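Long-range contacts in D,D-dipeptidase/D,D-carboxypeptidase (Enterococcus faecalis, PDB 4MUQ), which is a zinc-dependent D,D-peptidase of vancomycin resistance that probably cleaves D-Ala-D-Ala dipeptide and the terminal D-alanine of cell-wall precursors: residues E7-E12 and K221-L226; G16-V21 and Q236-N241; Q150-D155 and S163-H168. One frame throughout, in Å; residues are numbered along the deposited sequence.

Contacts 1 and 2 both tie the N-terminal part of the chain to the C-terminal strands, whereas contact 3 lies in the zinc peptidase region, its centre about 33 Å from that of contact 1. Contact 1 is a surface pairing of two strands, fringed by carboxylates and lysines. Contact 2 is buried and uses a serine hydroxyl, an asparagine amide and leucines instead of charge. The two meet where L8 packs on I237. Contact 3 is partly buried and brings a histidine up to the metal, with a tyrosine and an arginine packed behind it. Its R151 reaches L20 of contact 2, which places the 16-21 loop between the C-terminal strands and the zinc site.

Contact 1: residues E7-E12 and K221-L226; sequences ELEKEE and KDDKTL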
loop_
_atom_site.group_PDB
_atom_site.type_symbol
_atom_site.label_atom_id
_atom_site.label_comp_id
_atom_site.label_asym_id
_atom_site.label_seq_id
_atom_site.Cartn_x
_atom_site.Cartn_y
_atom_site.Cartn_z
ATOM N N GLU A 7 1.524 22.506 -9.212
ATOM C CA GLU A 7 2.423 23.099 -8.241
ATOM C C GLU A 7 2.186 22.468 -6.873
ATOM O O GLU A 7 1.089 22.567 -6.321
ATOM C CB GLU A 7 2.158 24.599 -8.194
ATOM C CG GLU A 7 3.043 25.399 -7.276
ATOM C CD GLU A 7 2.737 26.880 -7.375
ATOM O OE1 GLU A 7 2.040 27.401 -6.478
ATOM O OE2 GLU A 7 3.178 27.517 -8.358
ATOM N N LEU A 8 3.210 21.820 -6.325
ATOM C CA LEU A 8 3.055 21.093 -5.067
ATOM C C LEU A 8 3.932 21.640 -3.945
ATOM O O LEU A 8 5.101 21.960 -4.157
ATOM C CB LEU A 8 3.358 19.607 -5.264
ATOM C CG LEU A 8 2.538 18.864 -6.317
ATOM C CD1 LEU A 8 3.212 18.921 -7.672
ATOM C CD2 LEU A 8 2.312 17.437 -5.913
ATOM N N GLU A 9 3.368 21.732 -2.745
ATOM C CA GLU A 9 4.153 22.100 -1.573
ATOM C C GLU A 9 4.945 20.883 -1.119
ATOM O O GLU A 9 4.517 19.750 -1.354
ATOM C CB GLU A 9 3.249 22.592 -0.439
ATOM C CG GLU A 9 2.401 23.813 -0.793
ATOM C CD GLU A 9 3.229 25.006 -1.229
ATOM O OE1 GLU A 9 4.370 25.158 -0.741
ATOM O OE2 GLU A 9 2.741 25.794 -2.068
ATOM N N LYS A 10 6.093 21.110 -0.482
ATOM C CA LYS A 10 6.955 20.000 -0.080
ATOM C C LYS A 10 6.238 18.995 0.818
ATOM O O LYS A 10 6.484 17.788 0.737
ATOM C CB LYS A 10 8.247 20.485 0.589
ATOM C CG LYS A 10 9.114 19.318 1.062
ATOM C CD LYS A 10 10.576 19.669 1.227
ATOM C CE LYS A 10 11.379 18.392 1.423
ATOM N NZ LYS A 10 12.791 18.659 1.798
ATOM N N GLU A 11 5.326 19.479 1.656
ATOM C CA GLU A 11 4.645 18.582 2.588
ATOM C C GLU A 11 3.753 17.550 1.883
ATOM O O GLU A 11 3.373 16.545 2.479
ATOM C CB GLU A 11 3.858 19.358 3.656
ATOM C CG GLU A 11 2.549 19.954 3.181
ATOM C CD GLU A 11 2.662 21.431 2.862
ATOM O OE1 GLU A 11 3.782 21.984 2.957
ATOM O OE2 GLU A 11 1.625 22.038 2.520
ATOM N N GLU A 12 3.448 17.780 0.608
ATOM C CA GLU A 12 2.649 16.827 -0.155
ATOM C C GLU A 12 3.407 15.536 -0.465
ATOM O O GLU A 12 2.802 14.543 -0.877
ATOM C CB GLU A 12 2.112 17.470 -1.437
ATOM C CG GLU A 12 1.144 18.618 -1.172
ATOM C CD GLU A 12 0.457 19.106 -2.432
ATOM O OE1 GLU A 12 -0.274 18.307 -3.057
ATOM O OE2 GLU A 12 0.648 20.286 -2.798
ATOM N N LYS A 221 11.433 19.912 -4.424
ATOM C CA LYS A 221 12.236 21.078 -4.101
ATOM C C LYS A 221 11.920 21.511 -2.674
ATOM O O LYS A 221 10.929 21.065 -2.096
ATOM C CB LYS A 221 11.977 22.205 -5.098
ATOM C CG LYS A 221 12.531 21.912 -6.486
ATOM C CD LYS A 221 12.377 23.099 -7.421
ATOM C CE LYS A 221 13.268 22.942 -8.643
ATOM N NZ LYS A 221 13.248 21.543 -9.162
ATOM N N ASP A 222 12.766 22.359 -2.100
ATOM C CA ASP A 222 12.581 22.792 -0.717
ATOM C C ASP A 222 11.245 23.506 -0.488
ATOM O O ASP A 222 10.707 23.497 0.623
ATOM C CB ASP A 222 13.739 23.688 -0.272
ATOM C CG ASP A 222 15.037 22.921 -0.094
ATOM O OD1 ASP A 222 14.983 21.681 0.072
ATOM O OD2 ASP A 222 16.111 23.562 -0.111
ATOM N N ASP A 223 10.711 24.111 -1.544
ATOM C CA ASP A 223 9.478 24.883 -1.451
ATOM C C ASP A 223 8.381 24.310 -2.350
ATOM O O ASP A 223 7.678 23.372 -1.969
ATOM C CB ASP A 223 9.757 26.343 -1.817
ATOM C CG ASP A 223 8.526 27.214 -1.717
ATOM O OD1 ASP A 223 7.620 26.880 -0.922
ATOM O OD2 ASP A 223 8.464 28.230 -2.441
ATOM N N LYS A 224 8.236 24.886 -3.541
ATOM C CA LYS A 224 7.250 24.418 -4.508
ATOM C C LYS A 224 7.903 23.569 -5.589
ATOM O O LYS A 224 8.919 23.953 -6.170
ATOM C CB LYS A 224 6.518 25.598 -5.153
ATOM C CG LYS A 224 5.381 26.162 -4.317
ATOM C CD LYS A 224 4.978 27.545 -4.795
ATOM C CE LYS A 224 3.875 28.120 -3.917
ATOM N NZ LYS A 224 4.322 28.337 -2.509
ATOM N N THR A 225 7.300 22.420 -5.861
ATOM C CA THR A 225 7.763 21.533 -6.914
ATOM C C THR A 225 6.820 21.695 -8.096
ATOM O O THR A 225 5.600 21.697 -7.926
ATOM C CB THR A 225 7.772 20.070 -6.429
ATOM O OG1 THR A 225 8.688 19.945 -5.333
ATOM C CG2 THR A 225 8.200 19.122 -7.539
ATOM N N LEU A 226 7.380 21.851 -9.290
ATOM C CA LEU A 226 6.563 22.028 -10.480
ATOM C C LEU A 226 6.575 20.781 -11.353
ATOM O O LEU A 226 7.635 20.267 -11.711
ATOM C CB LEU A 226 7.039 23.240 -11.270
ATOM C CG LEU A 226 7.031 24.525 -10.448
ATOM C CD1 LEU A 226 7.708 25.644 -11.228
ATOM C CD2 LEU A 226 5.612 24.905 -10.090
#
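L8 O is approached twice by the strand facing it: T225 N donates a hydrogen bond of 2.8 Å from N to O, and K224 CA adds a CA-H...O contact at 3.3 Å from that same oxygen. The return bond runs from L8 N to T225 O. L8 and T225 are thus the hydrogen-bonded pair of a two-stranded antiparallel sheet formed by strands 3-9 and 224-230, with E7-L226 and E9-K224 as non-hydrogen-bonded pairs on either side of it. Both L8 and T225 turn their side chains to the buried face, where they pack against F245 of strand 244-250.

The other face, bearing E7, E9, K224 and L226, is where the charges are. K224 runs side by side with E9 and bends at its last torsion (chi4 64°), which brings NZ to 3.0 Å from E9 OE2 in a salt bridge whose hydrogen bond is weak. D223 OD1 extends the network from 3.9 Å of K224 NZ, a long salt bridge, and sits 3.7 Å from E9 OE1; the lysine would ease the repulsion between these two carboxylates. E7, extended, crosses the lysine chain obliquely and rests OE1 on K224 CE at 3.2 Å, while its CG lies against L226 CD2. Past the strand, K10 begins a 3-10 segment and lays its CD 3.6 Å from K221 O.

Contact 2: residues G16-V21 and Q236-N241; sequences GNLLLV and QISGNN
S238 OG meets the 16-21 loop from the end of strand 234-239. It accepts the N-H of L18 at 2.9 Å between OG and N, and donates its own hydrogen to G239 O at 2.7 Å. The first torsion (chi1 177°) sets OG anti to the backbone N, and there the bond accepted and the bond donated together fix the hydroxyl's rotation. G16 packs its C 3.2 Å from S238 OG; a CB on G16 would run into that hydroxyl and, with phi at 128°, also into the preceding carbonyl O, so the position suits glycine. N17 N turns instead to a water at 3.0 Å, and that water makes a weak bond back to I237 O.

Farther along, L20 N bonds to N240 O, reaching it from above the carbonyl plane. N241 ND2 answers at 2.9 Å from L20 O, which lies close to the plane of the side-chain amide, and also bonds to P26 O. The side chain of L19 crosses N241 at about a right angle, resting CD2 3.7 Å from N241 CB. V21 CG2 touches the same amide at ND2.

A second shell holds these groups in place. R170 NH2 bonds to both N17 O and L19 O, gripping the type I turn of G16-L19 from the side of strand 168-171. L18 packs on V246 and Y190, and L20 on helix 187-194. N240 OD1 takes the N-H groups of I242, D243 and G244; its bond to I242 N makes an Asx turn, here shaping the loop of the beta hairpin formed by strands 234-239 and 244-250, with the 16-21 turn docked beside it.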
loop_
_atom_site.group_PDB
_atom_site.type_symbol
_atom_site.label_atom_id
_atom_site.label_comp_id
_atom_site.label_asym_id
_atom_site.label_seq_id
_atom_site.Cartn_x
_atom_site.Cartn_y
_atom_site.Cartn_z
ATOM N N GLY A 16 -0.369 10.210 -0.280
ATOM C CA GLY A 16 -0.549 9.469 -1.525
ATOM C C GLY A 16 -0.498 7.949 -1.429
ATOM O O GLY A 16 -0.138 7.387 -0.381
ATOM N N ASN A 17 -0.831 7.289 -2.537
ATOM C CA ASN A 17 -0.890 5.823 -2.577
ATOM C C ASN A 17 0.457 5.134 -2.438
ATOM O O ASN A 17 0.518 3.946 -2.110
ATOM C CB ASN A 17 -1.495 5.313 -3.889
ATOM C CG ASN A 17 -2.975 5.585 -4.016
ATOM O OD1 ASN A 17 -3.664 5.850 -3.034
ATOM N ND2 ASN A 17 -3.482 5.480 -5.243
ATOM N N LEU A 18 1.535 5.860 -2.731
ATOM C CA LEU A 18 2.862 5.247 -2.784
ATOM C C LEU A 18 3.779 5.603 -1.617
ATOM O O LEU A 18 4.996 5.425 -1.704
ATOM C CB LEU A 18 3.543 5.558 -4.119
ATOM C CG LEU A 18 2.958 4.796 -5.309
ATOM C CD1 LEU A 18 3.351 5.438 -6.626
ATOM C CD2 LEU A 18 3.464 3.358 -5.260
ATOM N N LEU A 19 3.210 6.068 -0.507
ATOM C CA LEU A 19 4.031 6.358 0.657
ATOM C C LEU A 19 4.801 5.134 1.108
ATOM O O LEU A 19 4.214 4.066 1.335
ATOM C CB LEU A 19 3.167 6.813 1.837
ATOM C CG LEU A 19 2.359 8.084 1.611
ATOM C CD1 LEU A 19 1.490 8.346 2.825
ATOM C CD2 LEU A 19 3.272 9.288 1.313
ATOM N N LEU A 20 6.103 5.289 1.301
ATOM C CA LEU A 20 6.876 4.256 1.972
ATOM C C LEU A 20 6.907 4.549 3.468
ATOM O O LEU A 20 7.536 5.520 3.905
ATOM C CB LEU A 20 8.297 4.205 1.416
ATOM C CG LEU A 20 9.211 3.176 2.090
ATOM C CD1 LEU A 20 8.642 1.763 1.963
ATOM C CD2 LEU A 20 10.589 3.225 1.488
ATOM N N VAL A 21 6.205 3.730 4.252
ATOM C CA VAL A 21 6.099 3.918 5.697
ATOM C C VAL A 21 6.753 2.719 6.361
ATOM O O VAL A 21 6.324 1.578 6.157
ATOM C CB VAL A 21 4.630 3.995 6.150
ATOM C CG1 VAL A 21 4.539 4.183 7.666
ATOM C CG2 VAL A 21 3.922 5.138 5.433
ATOM N N GLN A 236 -2.226 10.413 -11.989
ATOM C CA GLN A 236 -2.149 10.361 -10.536
ATOM C C GLN A 236 -0.792 10.873 -10.103
ATOM O O GLN A 236 0.199 10.716 -10.824
ATOM C CB GLN A 236 -2.272 8.926 -10.035
ATOM C CG GLN A 236 -3.606 8.263 -10.281
ATOM C CD GLN A 236 -3.493 6.754 -10.221
ATOM O OE1 GLN A 236 -2.899 6.133 -11.105
ATOM N NE2 GLN A 236 -4.045 6.155 -9.171
ATOM N N ILE A 237 -0.753 11.493 -8.931
ATOM C CA ILE A 237 0.498 11.885 -8.303
ATOM C C ILE A 237 0.492 11.427 -6.853
ATOM O O ILE A 237 -0.514 11.576 -6.151
ATOM C CB ILE A 237 0.707 13.416 -8.350
ATOM C CG1 ILE A 237 0.664 13.915 -9.795
ATOM C CG2 ILE A 237 2.034 13.792 -7.685
ATOM C CD1 ILE A 237 0.752 15.423 -9.935
ATOM N N SER A 238 1.602 10.855 -6.407
ATOM C CA SER A 238 1.744 10.498 -4.998
ATOM C C SER A 238 3.096 10.962 -4.488
ATOM O O SER A 238 4.075 10.960 -5.230
ATOM C CB SER A 238 1.664 8.978 -4.819
ATOM O OG SER A 238 1.870 8.629 -3.453
ATOM N N GLY A 239 3.164 11.335 -3.219
ATOM C CA GLY A 239 4.453 11.424 -2.559
ATOM C C GLY A 239 5.009 10.027 -2.303
ATOM O O GLY A 239 4.255 9.025 -2.281
ATOM N N ASN A 240 6.316 9.936 -2.070
ATOM C CA ASN A 240 6.897 8.655 -1.672
ATOM C C ASN A 240 7.217 8.572 -0.179
ATOM O O ASN A 240 7.764 7.569 0.296
ATOM C CB ASN A 240 8.109 8.276 -2.524
ATOM C CG ASN A 240 9.302 9.207 -2.332
ATOM O OD1 ASN A 240 9.307 10.103 -1.474
ATOM N ND2 ASN A 240 10.334 8.994 -3.145
ATOM N N ASN A 241 6.869 9.639 0.538
ATOM C CA ASN A 241 7.053 9.763 1.990
ATOM C C ASN A 241 8.478 10.104 2.403
ATOM O O ASN A 241 8.805 10.120 3.592
ATOM C CB ASN A 241 6.578 8.507 2.752
ATOM C CG ASN A 241 6.142 8.824 4.163
ATOM O OD1 ASN A 241 5.535 9.868 4.421
ATOM N ND2 ASN A 241 6.448 7.919 5.101
HETATM O O HOH W 1 -1.751 8.691 -5.007
#

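Contact 3: residues Q150-D155 and S163-H168; sequences QRYARD and SHEPWH. With ZN (zinc ion), chain B; LY0 ((2R)-3-[(R)-[(1R)-1-aminoethyl](hydroxy)phosphoryl]-2-methylpropanoic acid), chain C; 2D8 ((2R)-3-[(R)-[(1S)-1-aminoethyl](hydroxy)phosphoryl]-2-methylpropanoic acid), chain D; EDO (1,2-ethanediol), chain E.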
loop_
_atom_site.group_PDB
_atom_site.type_symbol
_atom_site.label_atom_id
_atom_site.label_comp_id
_atom_site.label_asym_id
_atom_site.label_seq_id
_atom_site.Cartn_x
_atom_site.Cartn_y
_atom_site.Cartn_z
ATOM N N GLN A 150 1.508 -8.141 -1.472
ATOM C CA GLN A 150 1.786 -8.701 -0.153
ATOM C C GLN A 150 3.035 -7.992 0.361
ATOM O O GLN A 150 4.099 -8.020 -0.267
ATOM C CB GLN A 150 2.011 -10.200 -0.209
ATOM C CG GLN A 150 2.135 -10.807 1.177
ATOM C CD GLN A 150 2.500 -12.260 1.134
ATOM O OE1 GLN A 150 2.124 -12.988 0.210
ATOM N NE2 GLN A 150 3.259 -12.698 2.125
ATOM N N ARG A 151 2.898 -7.337 1.497
ATOM C CA ARG A 151 3.876 -6.345 1.921
ATOM C C ARG A 151 5.189 -6.904 2.450
ATOM O O ARG A 151 6.262 -6.337 2.161
ATOM C CB ARG A 151 3.234 -5.421 2.950
ATOM C CG ARG A 151 4.113 -4.265 3.416
ATOM C CD ARG A 151 4.441 -3.342 2.259
ATOM N NE ARG A 151 5.226 -2.182 2.687
ATOM C CZ ARG A 151 6.553 -2.159 2.774
ATOM N NH1 ARG A 151 7.269 -3.241 2.505
ATOM N NH2 ARG A 151 7.158 -1.039 3.149
ATOM N N TYR A 152 5.114 -7.999 3.211
ATOM C CA TYR A 152 6.241 -8.469 4.007
ATOM C C TYR A 152 6.582 -9.903 3.657
ATOM O O TYR A 152 6.030 -10.858 4.214
ATOM C CB TYR A 152 5.914 -8.340 5.508
ATOM C CG TYR A 152 5.592 -6.928 5.950
ATOM C CD1 TYR A 152 6.524 -5.901 5.827
ATOM C CD2 TYR A 152 4.354 -6.613 6.498
ATOM C CE1 TYR A 152 6.228 -4.606 6.213
ATOM C CE2 TYR A 152 4.054 -5.314 6.905
ATOM C CZ TYR A 152 4.997 -4.311 6.758
ATOM O OH TYR A 152 4.717 -3.011 7.140
ATOM N N ALA A 153 7.498 -10.058 2.709
ATOM C CA ALA A 153 7.925 -11.378 2.271
ATOM C C ALA A 153 9.093 -11.903 3.098
ATOM O O ALA A 153 9.896 -11.125 3.623
ATOM C CB ALA A 153 8.317 -11.322 0.796
ATOM N N ARG A 154 9.213 -13.226 3.196
ATOM C CA ARG A 154 10.328 -13.824 3.915
ATOM C C ARG A 154 11.683 -13.385 3.344
ATOM O O ARG A 154 12.621 -13.107 4.096
ATOM C CB ARG A 154 10.211 -15.356 3.925
ATOM C CG ARG A 154 11.302 -16.055 4.718
ATOM C CD ARG A 154 11.087 -17.559 4.739
ATOM N NE ARG A 154 10.950 -18.079 3.381
ATOM C CZ ARG A 154 10.596 -19.321 3.076
ATOM N NH1 ARG A 154 10.335 -20.188 4.035
ATOM N NH2 ARG A 154 10.498 -19.688 1.802
ATOM N N ASP A 155 11.798 -13.314 2.017
ATOM C CA ASP A 155 13.104 -12.980 1.440
ATOM C C ASP A 155 13.492 -11.504 1.512
ATOM O O ASP A 155 14.580 -11.134 1.068
ATOM C CB ASP A 155 13.276 -13.514 0.009
ATOM C CG ASP A 155 12.339 -12.867 -0.999
ATOM O OD1 ASP A 155 11.417 -12.131 -0.611
ATOM O OD2 ASP A 155 12.529 -13.129 -2.211
ATOM N N SER A 163 9.157 -9.280 9.961
ATOM C CA SER A 163 9.166 -10.689 9.587
ATOM C C SER A 163 8.108 -10.996 8.532
ATOM O O SER A 163 7.155 -10.254 8.344
ATOM C CB SER A 163 8.928 -11.544 10.824
ATOM O OG SER A 163 10.072 -11.535 11.651
ATOM N N HIS A 164 8.316 -12.105 7.831
ATOM C CA HIS A 164 7.350 -12.674 6.898
ATOM C C HIS A 164 5.926 -12.629 7.476
ATOM O O HIS A 164 5.678 -13.195 8.545
ATOM C CB HIS A 164 7.771 -14.121 6.662
ATOM C CG HIS A 164 6.871 -14.906 5.760
ATOM N ND1 HIS A 164 6.836 -16.278 5.800
ATOM C CD2 HIS A 164 5.997 -14.528 4.795
ATOM C CE1 HIS A 164 5.973 -16.724 4.901
ATOM N NE2 HIS A 164 5.466 -15.686 4.264
ATOM N N GLU A 165 5.005 -11.990 6.753
ATOM C CA GLU A 165 3.588 -11.971 7.143
ATOM C C GLU A 165 2.713 -12.391 5.967
ATOM O O GLU A 165 2.508 -11.632 5.034
ATOM C CB GLU A 165 3.174 -10.592 7.655
ATOM C CG GLU A 165 3.938 -10.148 8.892
ATOM C CD GLU A 165 3.255 -9.016 9.602
ATOM O OE1 GLU A 165 2.498 -8.284 8.921
ATOM O OE2 GLU A 165 3.477 -8.891 10.815
ATOM N N PRO A 166 2.194 -13.616 5.998
ATOM C CA PRO A 166 1.319 -14.061 4.907
ATOM C C PRO A 166 0.062 -13.205 4.712
ATOM O O PRO A 166 -0.495 -13.195 3.609
ATOM C CB PRO A 166 0.940 -15.476 5.341
ATOM C CG PRO A 166 2.173 -15.967 6.093
ATOM C CD PRO A 166 2.635 -14.734 6.852
ATOM N N TRP A 167 -0.355 -12.486 5.755
ATOM C CA TRP A 167 -1.712 -11.924 5.831
ATOM C C TRP A 167 -1.857 -10.442 5.517
ATOM O O TRP A 167 -2.984 -9.972 5.400
ATOM C CB TRP A 167 -2.270 -12.131 7.242
ATOM C CG TRP A 167 -1.390 -11.485 8.284
ATOM C CD1 TRP A 167 -1.372 -10.164 8.651
ATOM C CD2 TRP A 167 -0.375 -12.131 9.068
ATOM N NE1 TRP A 167 -0.411 -9.955 9.612
ATOM C CE2 TRP A 167 0.211 -11.146 9.890
ATOM C CE3 TRP A 167 0.096 -13.447 9.148
ATOM C CZ2 TRP A 167 1.249 -11.435 10.779
ATOM C CZ3 TRP A 167 1.127 -13.736 10.041
ATOM C CH2 TRP A 167 1.701 -12.725 10.831
ATOM N N HIS A 168 -0.749 -9.705 5.435
ATOM C CA HIS A 168 -0.783 -8.243 5.360
ATOM C C HIS A 168 -0.601 -7.739 3.932
ATOM O O HIS A 168 0.436 -7.978 3.296
ATOM C CB HIS A 168 0.274 -7.654 6.311
ATOM C CG HIS A 168 0.363 -6.159 6.289
ATOM N ND1 HIS A 168 0.049 -5.374 7.382
ATOM C CD2 HIS A 168 0.791 -5.312 5.325
ATOM C CE1 HIS A 168 0.260 -4.104 7.077
ATOM N NE2 HIS A 168 0.718 -4.044 5.838
HETATM ZN ZN ZN B . -1.150 -5.726 9.041
HETATM P P LY0 C . 0.472 -6.300 11.327
HETATM C C1 LY0 C . 0.136 -6.348 13.934
HETATM N N1 LY0 C . 0.930 -8.334 12.986
HETATM C C2 LY0 C . -0.005 -7.304 12.766
HETATM C C4 LY0 C . 2.173 -5.692 11.516
HETATM C C5 LY0 C . 2.476 -4.456 10.725
HETATM C C6 LY0 C . 1.956 -3.230 11.459
HETATM C C7 LY0 C . 3.976 -4.392 10.496
HETATM O O31 LY0 C . -0.461 -5.071 11.250
HETATM O O32 LY0 C . 0.232 -7.116 10.015
HETATM O O61 LY0 C . 1.577 -2.296 10.771
HETATM O O62 LY0 C . 1.970 -3.212 12.678
HETATM C C4 2D8 D . 2.178 -5.690 11.507
HETATM C C5 2D8 D . 2.478 -4.453 10.722
HETATM C C6 2D8 D . 1.956 -3.229 11.459
HETATM C C7 2D8 D . 3.977 -4.390 10.495
HETATM N N1 2D8 D . -1.141 -7.968 12.585
HETATM P P 2D8 D . 0.479 -6.301 11.323
HETATM C C1 2D8 D . 0.130 -6.382 13.931
HETATM C C2 2D8 D . 0.108 -7.345 12.761
HETATM O O31 2D8 D . -0.462 -5.075 11.269
HETATM O O32 2D8 D . 0.230 -7.118 10.015
HETATM O O61 2D8 D . 1.577 -2.295 10.772
HETATM O O62 2D8 D . 1.970 -3.212 12.678
HETATM C C1 EDO E . 13.763 -8.287 10.538
HETATM O O1 EDO E . 14.081 -7.966 11.898
HETATM C C2 EDO E . 12.427 -9.025 10.504
HETATM O O2 EDO E . 12.527 -10.376 10.990
HETATM O O HOH W 2 2.760 -9.070 4.277
#
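Y152 puts one rim atom, CE2, over the centre of the H168 ring, 3.6 Å above its plane. The ring planes are inclined by 49°. The first torsion of H168 (chi1 178°) sets CG anti to the backbone N, and the ring's turn about chi2 points ND1 at the zinc, 2.1 Å away; at its far side NE2 is held by E107. R151 wedges in beside both rings: its CG sits over the centre of one face of Y152, and CB lies 3.4 Å from H168 CD2. The guanidinium goes on to salt bridges with E107 and E188.

In this hedgehog/DD-peptidase fold the two segments connect the antiparallel neighbours 148-150 and 168-171 through helix 157-160, and H108 and D115 complete the protein ligands of the zinc. R151 N donates to H168 O at 3.1 Å, and E165 N to Y152 O. A water gripped by Y152 N, E165 O and H168 O fills in between.

The carboxylate of E165 stands almost perpendicular to the Y152 ring and brings OE1 to 2.8 Å from O32 of the bound phosphinates, two diastereomers modelled in one place. W167 NE1 donates to O32 in the plane of its indole, at 2.9 Å. Away from the metal, R154 CB makes a CH-pi contact over one face of H164, whose edge meets Y152 O and whose NE2 bonds to Y132.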